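Local coordinates for protein putative hydantoin racemase (Klebsiella pneumoniae subsp. pneumoniae, PDB 3QVJ) that racemises allantoin and probably interconverts the D and L forms of other 5-monosubstituted hydantoins, at residues V2-I7 with G72-C77; V58-R63 with Q240-F245; A76-P81 with I123-L128; F112-T117 with A177-C182. All blocks are in the same frame, centred on the assembly; numbering follows the deposited sequence. Where two conformers were deposited one is given.

Contact 1 (V2-I7 with G72-C77)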
loop_
_atom_site.group_PDB
_atom_site.type_symbol
_atom_site.label_atom_id
_atom_site.label_comp_id
_atom_site.label_asym_id
_atom_site.label_seq_id
_atom_site.Cartn_x
_atom_site.Cartn_y
_atom_site.Cartn_z
ATOM N N VAL A 2 7.789 25.033 -31.806
ATOM C CA VAL A 2 7.246 24.609 -30.510
ATOM C C VAL A 2 7.729 25.571 -29.427
ATOM O O VAL A 2 8.932 25.780 -29.262
ATOM C CB VAL A 2 7.649 23.151 -30.155
ATOM C CG1 VAL A 2 7.134 22.760 -28.767
ATOM C CG2 VAL A 2 7.133 22.173 -31.212
ATOM N N ARG A 3 6.788 26.163 -28.703
ATOM C CA ARG A 3 7.130 27.108 -27.643
ATOM C C ARG A 3 6.762 26.554 -26.265
ATOM O O ARG A 3 5.596 26.240 -25.999
ATOM C CB ARG A 3 6.472 28.467 -27.893
ATOM C CG ARG A 3 6.881 29.116 -29.220
ATOM C CD ARG A 3 6.489 30.575 -29.259
ATOM N NE ARG A 3 5.039 30.747 -29.190
ATOM C CZ ARG A 3 4.431 31.777 -28.612
ATOM N NH1 ARG A 3 5.137 32.740 -28.029
ATOM N NH2 ARG A 3 3.110 31.835 -28.605
ATOM N N ILE A 4 7.774 26.420 -25.409
ATOM C CA ILE A 4 7.610 25.853 -24.069
ATOM C C ILE A 4 7.930 26.887 -22.989
ATOM O O ILE A 4 9.068 27.352 -22.881
ATOM C CB ILE A 4 8.499 24.589 -23.866
ATOM C CG1 ILE A 4 8.142 23.516 -24.898
ATOM C CG2 ILE A 4 8.355 24.039 -22.436
ATOM C CD1 ILE A 4 9.044 22.298 -24.867
ATOM N N GLN A 5 6.914 27.235 -22.200
ATOM C CA GLN A 5 7.069 28.155 -21.076
ATOM C C GLN A 5 7.636 27.415 -19.862
ATOM O O GLN A 5 6.955 26.576 -19.261
ATOM C CB GLN A 5 5.728 28.806 -20.720
ATOM C CG GLN A 5 5.859 29.997 -19.757
ATOM C CD GLN A 5 4.545 30.429 -19.129
ATOM O OE1 GLN A 5 3.667 29.605 -18.846
ATOM N NE2 GLN A 5 4.408 31.736 -18.889
ATOM N N VAL A 6 8.884 27.722 -19.515
ATOM C CA VAL A 6 9.525 27.124 -18.354
ATOM C C VAL A 6 9.436 28.107 -17.191
ATOM O O VAL A 6 10.083 29.166 -17.193
ATOM C CB VAL A 6 10.990 26.707 -18.639
ATOM C CG1 VAL A 6 11.610 26.029 -17.414
ATOM C CG2 VAL A 6 11.057 25.775 -19.855
ATOM N N ILE A 7 8.610 27.747 -16.213
ATOM C CA ILE A 7 8.279 28.628 -15.102
ATOM C C ILE A 7 9.096 28.283 -13.869
ATOM O O ILE A 7 8.918 27.215 -13.268
ATOM C CB ILE A 7 6.777 28.541 -14.724
ATOM C CG1 ILE A 7 5.881 28.741 -15.954
ATOM C CG2 ILE A 7 6.442 29.532 -13.604
ATOM C CD1 ILE A 7 4.420 28.460 -15.695
ATOM N N GLY A 72 3.171 24.280 -24.200
ATOM C CA GLY A 72 3.246 23.586 -22.918
ATOM C C GLY A 72 4.032 24.353 -21.877
ATOM O O GLY A 72 4.637 25.393 -22.166
ATOM N N HIS A 73 4.020 23.828 -20.656
ATOM C CA HIS A 73 4.605 24.508 -19.519
ATOM C C HIS A 73 5.386 23.525 -18.655
ATOM O O HIS A 73 5.002 22.359 -18.522
ATOM C CB HIS A 73 3.512 25.137 -18.656
ATOM C CG HIS A 73 2.430 25.826 -19.432
ATOM N ND1 HIS A 73 2.364 27.196 -19.556
ATOM C CD2 HIS A 73 1.356 25.336 -20.094
ATOM C CE1 HIS A 73 1.298 27.521 -20.265
ATOM N NE2 HIS A 73 0.675 26.410 -20.612
ATOM N N VAL A 74 6.483 23.997 -18.072
ATOM C CA VAL A 74 7.106 23.270 -16.975
ATOM C C VAL A 74 7.133 24.069 -15.670
ATOM O O VAL A 74 7.280 25.301 -15.671
ATOM C CB VAL A 74 8.462 22.547 -17.354
ATOM C CG1 VAL A 74 8.807 22.673 -18.840
ATOM C CG2 VAL A 74 9.637 22.919 -16.441
ATOM N N ILE A 75 6.912 23.360 -14.568
ATOM C CA ILE A 75 6.994 23.950 -13.241
ATOM C C ILE A 75 8.346 23.558 -12.653
ATOM O O ILE A 75 8.555 22.408 -12.250
ATOM C CB ILE A 75 5.810 23.517 -12.363
ATOM C CG1 ILE A 75 4.491 23.990 -13.004
ATOM C CG2 ILE A 75 5.963 24.067 -10.942
ATOM C CD1 ILE A 75 3.237 23.529 -12.294
ATOM N N ALA A 76 9.265 24.525 -12.634
ATOM C CA ALA A 76 10.669 24.268 -12.322
ATOM C C ALA A 76 11.053 24.463 -10.846
ATOM O O ALA A 76 12.112 25.017 -10.533
ATOM C CB ALA A 76 11.576 25.090 -13.238
ATOM N N CYS A 77 10.180 24.009 -9.950
ATOM C CA CYS A 77 10.535 23.813 -8.544
ATOM C C CYS A 77 10.258 22.358 -8.186
ATOM O O CYS A 77 9.248 21.801 -8.610
ATOM C CB CYS A 77 9.739 24.743 -7.628
ATOM S SG CYS A 77 9.734 24.256 -5.878
#
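Q5 and H73 meet side chain to side chain on one face of the sheet. H73 ND1 donates to Q5 OE1 at 2.8 Å. The amide oxygen lies in the plane of the imidazole, at its edge, while the amide is turned 57° from the ring. Q5 gets there with CG anti to the backbone N (chi1 -168°) and the rest of the chain extended. Its other amide atom, NE2, bonds to the backbone O of Q61, so both ends of the amide are held and its rotation is fixed. I7 and I75 point to the same face as this pair. The opposite face is apolar. V74 spans two residues there: CG1 touches I4 CG2 at 3.9 Å, and CG2 lies 3.8 Å from V6 CG1, the two valines side by side. V74 CG1 is nearly eclipsed with its own backbone N (chi1 -4°), a strained torsion. The backbone bonds alternate. Q5 N donates to G72 O at 2.9 Å, V74 N to Q5 O, and I7 N to V74 O. A76 N bonds to I7 O at 2.8 Å, just past the strand. This is the central parallel strand pair of a Rossmann-like sheet, with helices packed on both faces.

Contact 2 (V58-R63 with Q240-F245)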
loop_
_atom_site.group_PDB
_atom_site.type_symbol
_atom_site.label_atom_id
_atom_site.label_comp_id
_atom_site.label_asym_id
_atom_site.label_seq_id
_atom_site.Cartn_x
_atom_site.Cartn_y
_atom_site.Cartn_z
ATOM N N VAL A 58 2.952 30.512 -10.116
ATOM C CA VAL A 58 2.846 29.587 -11.239
ATOM C C VAL A 58 1.575 29.866 -12.046
ATOM O O VAL A 58 1.620 29.926 -13.270
ATOM C CB VAL A 58 2.868 28.105 -10.764
ATOM C CG1 VAL A 58 2.423 27.162 -11.885
ATOM C CG2 VAL A 58 4.256 27.725 -10.260
ATOM N N LEU A 59 0.450 30.043 -11.355
ATOM C CA LEU A 59 -0.837 30.251 -12.027
ATOM C C LEU A 59 -0.878 31.557 -12.829
ATOM O O LEU A 59 -1.449 31.604 -13.921
ATOM C CB LEU A 59 -1.996 30.184 -11.029
ATOM C CG LEU A 59 -2.277 28.801 -10.430
ATOM C CD1 LEU A 59 -3.376 28.875 -9.379
ATOM C CD2 LEU A 59 -2.636 27.784 -11.517
ATOM N N GLU A 60 -0.259 32.601 -12.273
ATOM C CA GLU A 60 -0.115 33.891 -12.937
ATOM C C GLU A 60 0.631 33.738 -14.263
ATOM O O GLU A 60 0.219 34.297 -15.285
ATOM C CB GLU A 60 0.614 34.886 -12.016
ATOM C CG GLU A 60 0.381 36.350 -12.373
ATOM C CD GLU A 60 -0.981 36.861 -11.906
ATOM O OE1 GLU A 60 -1.083 37.283 -10.725
ATOM O OE2 GLU A 60 -1.942 36.855 -12.722
ATOM N N GLN A 61 1.717 32.970 -14.242
ATOM C CA GLN A 61 2.507 32.717 -15.446
ATOM C C GLN A 61 1.818 31.761 -16.430
ATOM O O GLN A 61 1.928 31.951 -17.643
ATOM C CB GLN A 61 3.917 32.226 -15.090
ATOM C CG GLN A 61 4.828 33.302 -14.484
ATOM C CD GLN A 61 4.969 34.531 -15.376
ATOM O OE1 GLN A 61 5.454 34.446 -16.499
ATOM N NE2 GLN A 61 4.532 35.675 -14.876
ATOM N N ILE A 62 1.118 30.748 -15.913
ATOM C CA ILE A 62 0.306 29.858 -16.754
ATOM C C ILE A 62 -0.680 30.682 -17.587
ATOM O O ILE A 62 -0.790 30.484 -18.800
ATOM C CB ILE A 62 -0.477 28.792 -15.929
ATOM C CG1 ILE A 62 0.475 27.806 -15.225
ATOM C CG2 ILE A 62 -1.502 28.053 -16.818
ATOM C CD1 ILE A 62 1.222 26.831 -16.141
ATOM N N ARG A 63 -1.384 31.603 -16.929
ATOM C CA ARG A 63 -2.304 32.518 -17.615
ATOM C C ARG A 63 -1.596 33.296 -18.731
ATOM O O ARG A 63 -2.092 33.349 -19.857
ATOM C CB ARG A 63 -2.943 33.490 -16.623
ATOM C CG ARG A 63 -3.965 34.428 -17.255
ATOM C CD ARG A 63 -3.709 35.860 -16.828
ATOM N NE ARG A 63 -2.613 36.453 -17.586
ATOM C CZ ARG A 63 -1.734 37.323 -17.099
ATOM N NH1 ARG A 63 -1.799 37.715 -15.832
ATOM N NH2 ARG A 63 -0.776 37.795 -17.885
ATOM N N GLN A 240 -7.840 38.509 -9.283
ATOM C CA GLN A 240 -8.774 38.796 -10.379
ATOM C C GLN A 240 -8.182 38.646 -11.785
ATOM O O GLN A 240 -8.921 38.465 -12.749
ATOM C CB GLN A 240 -9.457 40.166 -10.204
ATOM C CG GLN A 240 -8.528 41.371 -10.228
ATOM C CD GLN A 240 -9.234 42.662 -9.825
ATOM O OE1 GLN A 240 -9.003 43.198 -8.737
ATOM N NE2 GLN A 240 -10.103 43.160 -10.701
ATOM N N SER A 241 -6.857 38.697 -11.894
ATOM C CA SER A 241 -6.188 38.550 -13.191
ATOM C C SER A 241 -5.974 37.092 -13.626
ATOM O O SER A 241 -5.613 36.840 -14.778
ATOM C CB SER A 241 -4.847 39.292 -13.189
ATOM O OG SER A 241 -3.906 38.664 -12.325
ATOM N N LEU A 242 -6.207 36.142 -12.718
ATOM C CA LEU A 242 -5.803 34.744 -12.936
ATOM C C LEU A 242 -6.551 33.970 -14.023
ATOM O O LEU A 242 -5.977 33.074 -14.644
ATOM C CB LEU A 242 -5.832 33.949 -11.623
ATOM C CG LEU A 242 -4.750 34.262 -10.585
ATOM C CD1 LEU A 242 -4.973 33.450 -9.319
ATOM C CD2 LEU A 242 -3.358 34.022 -11.136
ATOM N N ASN A 243 -7.820 34.296 -14.250
ATOM C CA ASN A 243 -8.627 33.546 -15.210
ATOM C C ASN A 243 -9.532 34.445 -16.065
ATOM O O ASN A 243 -10.755 34.428 -15.904
ATOM C CB ASN A 243 -9.438 32.456 -14.484
ATOM C CG ASN A 243 -10.054 31.435 -15.436
ATOM O OD1 ASN A 243 -9.670 31.329 -16.606
ATOM N ND2 ASN A 243 -11.016 30.671 -14.929
ATOM N N PRO A 244 -8.931 35.238 -16.977
ATOM C CA PRO A 244 -9.718 36.143 -17.827
ATOM C C PRO A 244 -10.503 35.411 -18.919
ATOM O O PRO A 244 -11.389 36.000 -19.542
ATOM C CB PRO A 244 -8.653 37.048 -18.455
ATOM C CG PRO A 244 -7.416 36.214 -18.471
ATOM C CD PRO A 244 -7.482 35.365 -17.233
ATOM N N PHE A 245 -10.172 34.139 -19.134
ATOM C CA PHE A 245 -10.793 33.313 -20.165
ATOM C C PHE A 245 -12.233 32.957 -19.791
ATOM O O PHE A 245 -12.841 32.058 -20.376
ATOM C CB PHE A 245 -9.959 32.045 -20.393
ATOM C CG PHE A 245 -8.471 32.295 -20.439
ATOM C CD1 PHE A 245 -7.871 32.805 -21.588
ATOM C CD2 PHE A 245 -7.673 32.027 -19.331
ATOM C CE1 PHE A 245 -6.493 33.039 -21.633
ATOM C CE2 PHE A 245 -6.297 32.261 -19.365
ATOM C CZ PHE A 245 -5.709 32.767 -20.519
#
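S241 and E60 make the polar bond of this contact. S241 OG donates to E60 OE2 at 2.7 Å, on the syn side of the carboxylate and 23° out of its plane. The same oxygen takes a salt bridge from R63 NH1 at 3.2 Å, one helical turn on. R63 NH2 goes further along the helix, to E67. The E60 chain bends at chi2 (78°), which brings its carboxylate back to the tail. The tight part is around L242. L242 CD2 reaches E60 OE2 at 3.5 Å and packs on L59 CB at 4.1 Å. F49 of the second subunit packs on both leucines. Nearby, R63 CD packs tightly on S241 O at 3.0 Å. The exposed side is looser. P244 CD rests on R63 CG at 3.6 Å, the two side chains crossing at about a right angle. F245 meets R63 with CE2 and CZ: CE2 is 3.8 Å from R63 CG, and R63 O lies at the ring edge. P244 CG sits over one face of this ring, and R66 makes a cation-pi contact with it. The contact is a C-terminal tail laid along the outer side of helix 48-68, with its buried leucine at a subunit interface.

Contact 3 (A76-P81 with I123-L128)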
loop_
_atom_site.group_PDB
_atom_site.type_symbol
_atom_site.label_atom_id
_atom_site.label_comp_id
_atom_site.label_asym_id
_atom_site.label_seq_id
_atom_site.Cartn_x
_atom_site.Cartn_y
_atom_site.Cartn_z
ATOM N N ALA A 76 9.265 24.525 -12.634
ATOM C CA ALA A 76 10.669 24.268 -12.322
ATOM C C ALA A 76 11.053 24.463 -10.846
ATOM O O ALA A 76 12.112 25.017 -10.533
ATOM C CB ALA A 76 11.576 25.090 -13.238
ATOM N N CYS A 77 10.180 24.009 -9.950
ATOM C CA CYS A 77 10.535 23.813 -8.544
ATOM C C CYS A 77 10.258 22.358 -8.186
ATOM O O CYS A 77 9.248 21.801 -8.610
ATOM C CB CYS A 77 9.739 24.743 -7.628
ATOM S SG CYS A 77 9.734 24.256 -5.878
ATOM N N PHE A 78 11.147 21.758 -7.400
ATOM C CA PHE A 78 11.071 20.326 -7.076
ATOM C C PHE A 78 9.885 19.926 -6.182
ATOM O O PHE A 78 9.663 18.735 -5.930
ATOM C CB PHE A 78 12.393 19.837 -6.476
ATOM C CG PHE A 78 12.559 18.336 -6.507
ATOM C CD1 PHE A 78 12.903 17.684 -7.691
ATOM C CD2 PHE A 78 12.390 17.576 -5.348
ATOM C CE1 PHE A 78 13.064 16.301 -7.723
ATOM C CE2 PHE A 78 12.545 16.192 -5.375
ATOM C CZ PHE A 78 12.881 15.552 -6.566
ATOM N N GLY A 79 9.124 20.908 -5.708
ATOM C CA GLY A 79 7.875 20.620 -5.015
ATOM C C GLY A 79 6.696 20.508 -5.974
ATOM O O GLY A 79 5.568 20.240 -5.546
ATOM N N ASP A 80 6.956 20.728 -7.269
ATOM C CA ASP A 80 5.906 20.829 -8.294
ATOM C C ASP A 80 4.690 21.647 -7.812
ATOM O O ASP A 80 3.545 21.207 -7.962
ATOM C CB ASP A 80 5.466 19.428 -8.780
ATOM C CG ASP A 80 6.607 18.634 -9.433
ATOM O OD1 ASP A 80 7.699 19.194 -9.653
ATOM O OD2 ASP A 80 6.403 17.435 -9.730
ATOM N N PRO A 81 4.932 22.849 -7.236
ATOM C CA PRO A 81 3.808 23.595 -6.654
ATOM C C PRO A 81 2.756 23.982 -7.696
ATOM O O PRO A 81 3.100 24.460 -8.780
ATOM C CB PRO A 81 4.477 24.852 -6.074
ATOM C CG PRO A 81 5.717 25.031 -6.882
ATOM C CD PRO A 81 6.181 23.638 -7.225
ATOM N N ILE A 123 10.226 15.794 3.487
ATOM C CA ILE A 123 8.811 15.415 3.618
ATOM C C ILE A 123 7.989 15.829 2.385
ATOM O O ILE A 123 7.031 15.149 2.021
ATOM C CB ILE A 123 8.166 15.953 4.947
ATOM C CG1 ILE A 123 6.840 15.237 5.271
ATOM C CG2 ILE A 123 7.964 17.471 4.897
ATOM C CD1 ILE A 123 6.987 13.746 5.615
ATOM N N ILE A 124 8.375 16.931 1.743
ATOM C CA ILE A 124 7.716 17.368 0.509
ATOM C C ILE A 124 8.012 16.361 -0.604
ATOM O O ILE A 124 7.105 15.935 -1.315
ATOM C CB ILE A 124 8.164 18.778 0.066
ATOM C CG1 ILE A 124 7.978 19.797 1.203
ATOM C CG2 ILE A 124 7.428 19.203 -1.227
ATOM C CD1 ILE A 124 6.691 20.580 1.140
ATOM N N ALA A 125 9.281 15.979 -0.735
ATOM C CA ALA A 125 9.674 14.957 -1.701
ATOM C C ALA A 125 8.979 13.612 -1.424
ATOM O O ALA A 125 8.512 12.950 -2.360
ATOM C CB ALA A 125 11.179 14.797 -1.730
ATOM N N ARG A 126 8.888 13.231 -0.147
ATOM C CA ARG A 126 8.227 11.975 0.236
ATOM C C ARG A 126 6.772 11.954 -0.210
ATOM O O ARG A 126 6.304 10.941 -0.729
ATOM C CB ARG A 126 8.301 11.710 1.742
ATOM C CG ARG A 126 9.668 11.297 2.263
ATOM C CD ARG A 126 9.608 10.943 3.759
ATOM N NE ARG A 126 10.813 11.392 4.463
ATOM C CZ ARG A 126 11.918 10.662 4.619
ATOM N NH1 ARG A 126 12.962 11.170 5.265
ATOM N NH2 ARG A 126 11.984 9.421 4.138
ATOM N N HIS A 127 6.073 13.075 -0.012
ATOM C CA HIS A 127 4.659 13.213 -0.386
ATOM C C HIS A 127 4.464 13.078 -1.891
ATOM O O HIS A 127 3.499 12.466 -2.357
ATOM C CB HIS A 127 4.091 14.561 0.078
ATOM C CG HIS A 127 2.783 14.914 -0.563
ATOM N ND1 HIS A 127 2.692 15.705 -1.688
ATOM C CD2 HIS A 127 1.514 14.562 -0.249
ATOM C CE1 HIS A 127 1.423 15.836 -2.032
ATOM N NE2 HIS A 127 0.687 15.154 -1.175
ATOM N N LEU A 128 5.378 13.670 -2.655
ATOM C CA LEU A 128 5.322 13.555 -4.114
ATOM C C LEU A 128 5.568 12.122 -4.586
ATOM O O LEU A 128 4.931 11.660 -5.534
ATOM C CB LEU A 128 6.301 14.517 -4.782
ATOM C CG LEU A 128 5.977 16.008 -4.644
ATOM C CD1 LEU A 128 7.024 16.824 -5.374
ATOM C CD2 LEU A 128 4.579 16.347 -5.166
#
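F78 and G79 are the middle residues of a type I beta turn from C77 to D80, set against helix 122-132 with G79 CA 6.4 Å from I124 CA. The turn is closed by D80 N bonding to C77 O at 2.9 Å. A second bond stiffens it: G79 N points almost straight at C77 SG, 3.4 Å away, with an angle of 169° at the hydrogen. D80 then takes a left-handed backbone conformation, and P81 follows. Across the contact the packing is van der Waals alone. L128 gives the most. Its CD1 lies 3.3 Å from F78 O and 3.7 Å from G79 O, so one methyl group faces two successive carbonyl oxygens of the turn. I124 lies one turn back along the helix and puts CG2 4.1 Å from G79 CA. With no side chain on G79, that methyl group rests against the turn backbone. F78 has CG anti to its backbone N (chi1 -162°), and this swings the ring out beside the helix. Ring atom CE2 then meets A125 CB at 4.1 Å, and the methyl group lies at the ring edge, near its plane. The D80 carboxylate is held elsewhere. OD1 bonds to A98 N, and OD2 to E99 N and the hydroxyl of Y132. The turn thus joins the start of helix 97-108 to helix 122-132. A98 and M102 of helix 97-108 also pack on F78. H48 of helix 48-68 touches I124, and L141 of strand 138-143 backs A125.

Contact 4 (F112-T117 with A177-C182)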
loop_
_atom_site.group_PDB
_atom_site.type_symbol
_atom_site.label_atom_id
_atom_site.label_comp_id
_atom_site.label_asym_id
_atom_site.label_seq_id
_atom_site.Cartn_x
_atom_site.Cartn_y
_atom_site.Cartn_z
ATOM N N PHE A 112 16.089 4.677 -7.377
ATOM C CA PHE A 112 16.871 5.900 -7.368
ATOM C C PHE A 112 17.002 6.479 -5.962
ATOM O O PHE A 112 16.251 6.123 -5.054
ATOM C CB PHE A 112 16.282 6.936 -8.339
ATOM C CG PHE A 112 14.874 7.385 -7.994
ATOM C CD1 PHE A 112 14.657 8.456 -7.126
ATOM C CD2 PHE A 112 13.768 6.745 -8.556
ATOM C CE1 PHE A 112 13.362 8.881 -6.815
ATOM C CE2 PHE A 112 12.467 7.159 -8.251
ATOM C CZ PHE A 112 12.263 8.228 -7.376
ATOM N N SER A 113 17.978 7.358 -5.791
ATOM C CA SER A 113 18.084 8.161 -4.582
ATOM C C SER A 113 17.863 9.629 -4.908
ATOM O O SER A 113 18.217 10.090 -5.997
ATOM C CB SER A 113 19.453 7.969 -3.929
ATOM O OG SER A 113 19.609 6.635 -3.480
ATOM N N ILE A 114 17.286 10.359 -3.959
ATOM C CA ILE A 114 17.105 11.803 -4.097
ATOM C C ILE A 114 18.144 12.567 -3.276
ATOM O O ILE A 114 18.416 12.227 -2.116
ATOM C CB ILE A 114 15.657 12.241 -3.705
ATOM C CG1 ILE A 114 14.635 11.561 -4.628
ATOM C CG2 ILE A 114 15.507 13.776 -3.747
ATOM C CD1 ILE A 114 13.175 11.790 -4.243
ATOM N N VAL A 115 18.734 13.584 -3.898
ATOM C CA VAL A 115 19.636 14.504 -3.204
ATOM C C VAL A 115 19.039 15.905 -3.290
ATOM O O VAL A 115 18.972 16.496 -4.371
ATOM C CB VAL A 115 21.066 14.476 -3.792
ATOM C CG1 VAL A 115 21.984 15.440 -3.023
ATOM C CG2 VAL A 115 21.632 13.060 -3.754
ATOM N N THR A 116 18.576 16.413 -2.152
ATOM C CA THR A 116 17.870 17.690 -2.107
ATOM C C THR A 116 18.597 18.725 -1.222
ATOM O O THR A 116 19.760 18.532 -0.856
ATOM C CB THR A 116 16.365 17.499 -1.725
ATOM O OG1 THR A 116 15.644 18.719 -1.959
ATOM C CG2 THR A 116 16.195 17.069 -0.272
ATOM N N THR A 117 17.912 19.814 -0.881
ATOM C CA THR A 117 18.552 20.952 -0.214
ATOM C C THR A 117 18.499 20.872 1.316
ATOM O O THR A 117 19.444 20.406 1.952
ATOM C CB THR A 117 17.950 22.274 -0.705
ATOM O OG1 THR A 117 16.521 22.182 -0.654
ATOM C CG2 THR A 117 18.376 22.550 -2.145
ATOM N N ALA A 177 20.633 5.119 -9.662
ATOM C CA ALA A 177 20.519 6.466 -10.229
ATOM C C ALA A 177 20.237 7.522 -9.168
ATOM O O ALA A 177 19.761 7.216 -8.078
ATOM C CB ALA A 177 19.437 6.508 -11.310
ATOM N N ILE A 178 20.535 8.772 -9.511
ATOM C CA ILE A 178 20.262 9.904 -8.641
ATOM C C ILE A 178 19.234 10.835 -9.276
ATOM O O ILE A 178 19.317 11.162 -10.462
ATOM C CB ILE A 178 21.552 10.723 -8.329
ATOM C CG1 ILE A 178 22.645 9.855 -7.682
ATOM C CG2 ILE A 178 21.224 11.973 -7.493
ATOM C CD1 ILE A 178 22.325 9.298 -6.286
ATOM N N VAL A 179 18.264 11.255 -8.474
ATOM C CA VAL A 179 17.379 12.341 -8.848
ATOM C C VAL A 179 17.797 13.597 -8.081
ATOM O O VAL A 179 17.810 13.601 -6.847
ATOM C CB VAL A 179 15.895 11.989 -8.570
ATOM C CG1 VAL A 179 15.009 13.235 -8.621
ATOM C CG2 VAL A 179 15.398 10.948 -9.575
ATOM N N LEU A 180 18.154 14.652 -8.813
ATOM C CA LEU A 180 18.478 15.943 -8.186
ATOM C C LEU A 180 17.200 16.619 -7.706
ATOM O O LEU A 180 16.236 16.750 -8.466
ATOM C CB LEU A 180 19.254 16.852 -9.146
ATOM C CG LEU A 180 20.558 16.282 -9.720
ATOM C CD1 LEU A 180 21.094 17.171 -10.838
ATOM C CD2 LEU A 180 21.608 16.075 -8.637
ATOM N N GLY A 181 17.194 17.026 -6.440
ATOM C CA GLY A 181 15.986 17.522 -5.789
ATOM C C GLY A 181 15.845 19.032 -5.746
ATOM O O GLY A 181 15.219 19.575 -4.836
ATOM N N CYS A 182 16.416 19.712 -6.733
ATOM C CA CYS A 182 16.344 21.169 -6.792
ATOM C C CYS A 182 16.568 21.669 -8.208
ATOM O O CYS A 182 17.480 21.208 -8.897
ATOM C CB CYS A 182 17.380 21.798 -5.856
ATOM S SG CYS A 182 17.241 23.590 -5.739
HETATM O O HOH W 1 14.931 21.963 -2.859
#
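S113 O is approached by two neighbours on the facing strand. V179 N donates to it at 2.7 Å, with an angle of 170° at the hydrogen and nearly along the C=O axis. I178 CA adds a CA-H...O contact. The V179-S113 bond belongs to the parallel ladder at the middle of the second Rossmann-like sheet of the chain, whose strand order is 138-143, 112-116, 177-180, 200-201. S113 N donates to A177 O, and V115 N to V179 O at 3.1 Å. The last rung differs. G181 N reaches V115 O at 2.8 Å, but from above the carbonyl plane, 38° out of it. F112, I114 and V179 share one face. F112 CG lies between the backbone N and the carbonyl carbon (chi1 62°), which turns the ring toward V179. Its CD1 meets V179 CG2 at 3.6 Å. I114 lies alongside V179, pointing the same way. A101 and A105 of helix 97-108 pack on V179. On the other face, V115 CG2 touches I178 CG2 at 3.9 Å, and C166 of helix 157-172 covers both. S113 OG leaves the pair for D173 and S175. Beyond the ladder T116 OG1 lies 3.0 Å from G181 O, though its proton may instead go to T121 OG1 in a weak bond. T117 CG2 packs on C182 SG. A water closes this end: it lies 2.7 Å from T117 OG1 and donates to G181 O at 3.1 Å.

In the fold
Contacts 1 and 4 are the equivalent central strand pairs of two sheets. Their centres are 21 Å apart, on opposite sides of the chain's centre. Contact 3 lies between them. It shares A76 and C77 with contact 1, and F78 CB comes within 3.3 Å of G181 O in contact 4. Contact 2 is peripheral, 31 Å from contact 4 between centres. It still reaches contact 1, where I62 CD1 packs on I7 CD1 at 3.6 Å. C77 follows strand 72-75 and C182 follows strand 177-180. C77 SG is 7.5 Å from C182 SG. This is consistent with the two-cysteine site between domains known in the Asp/Glu racemase family.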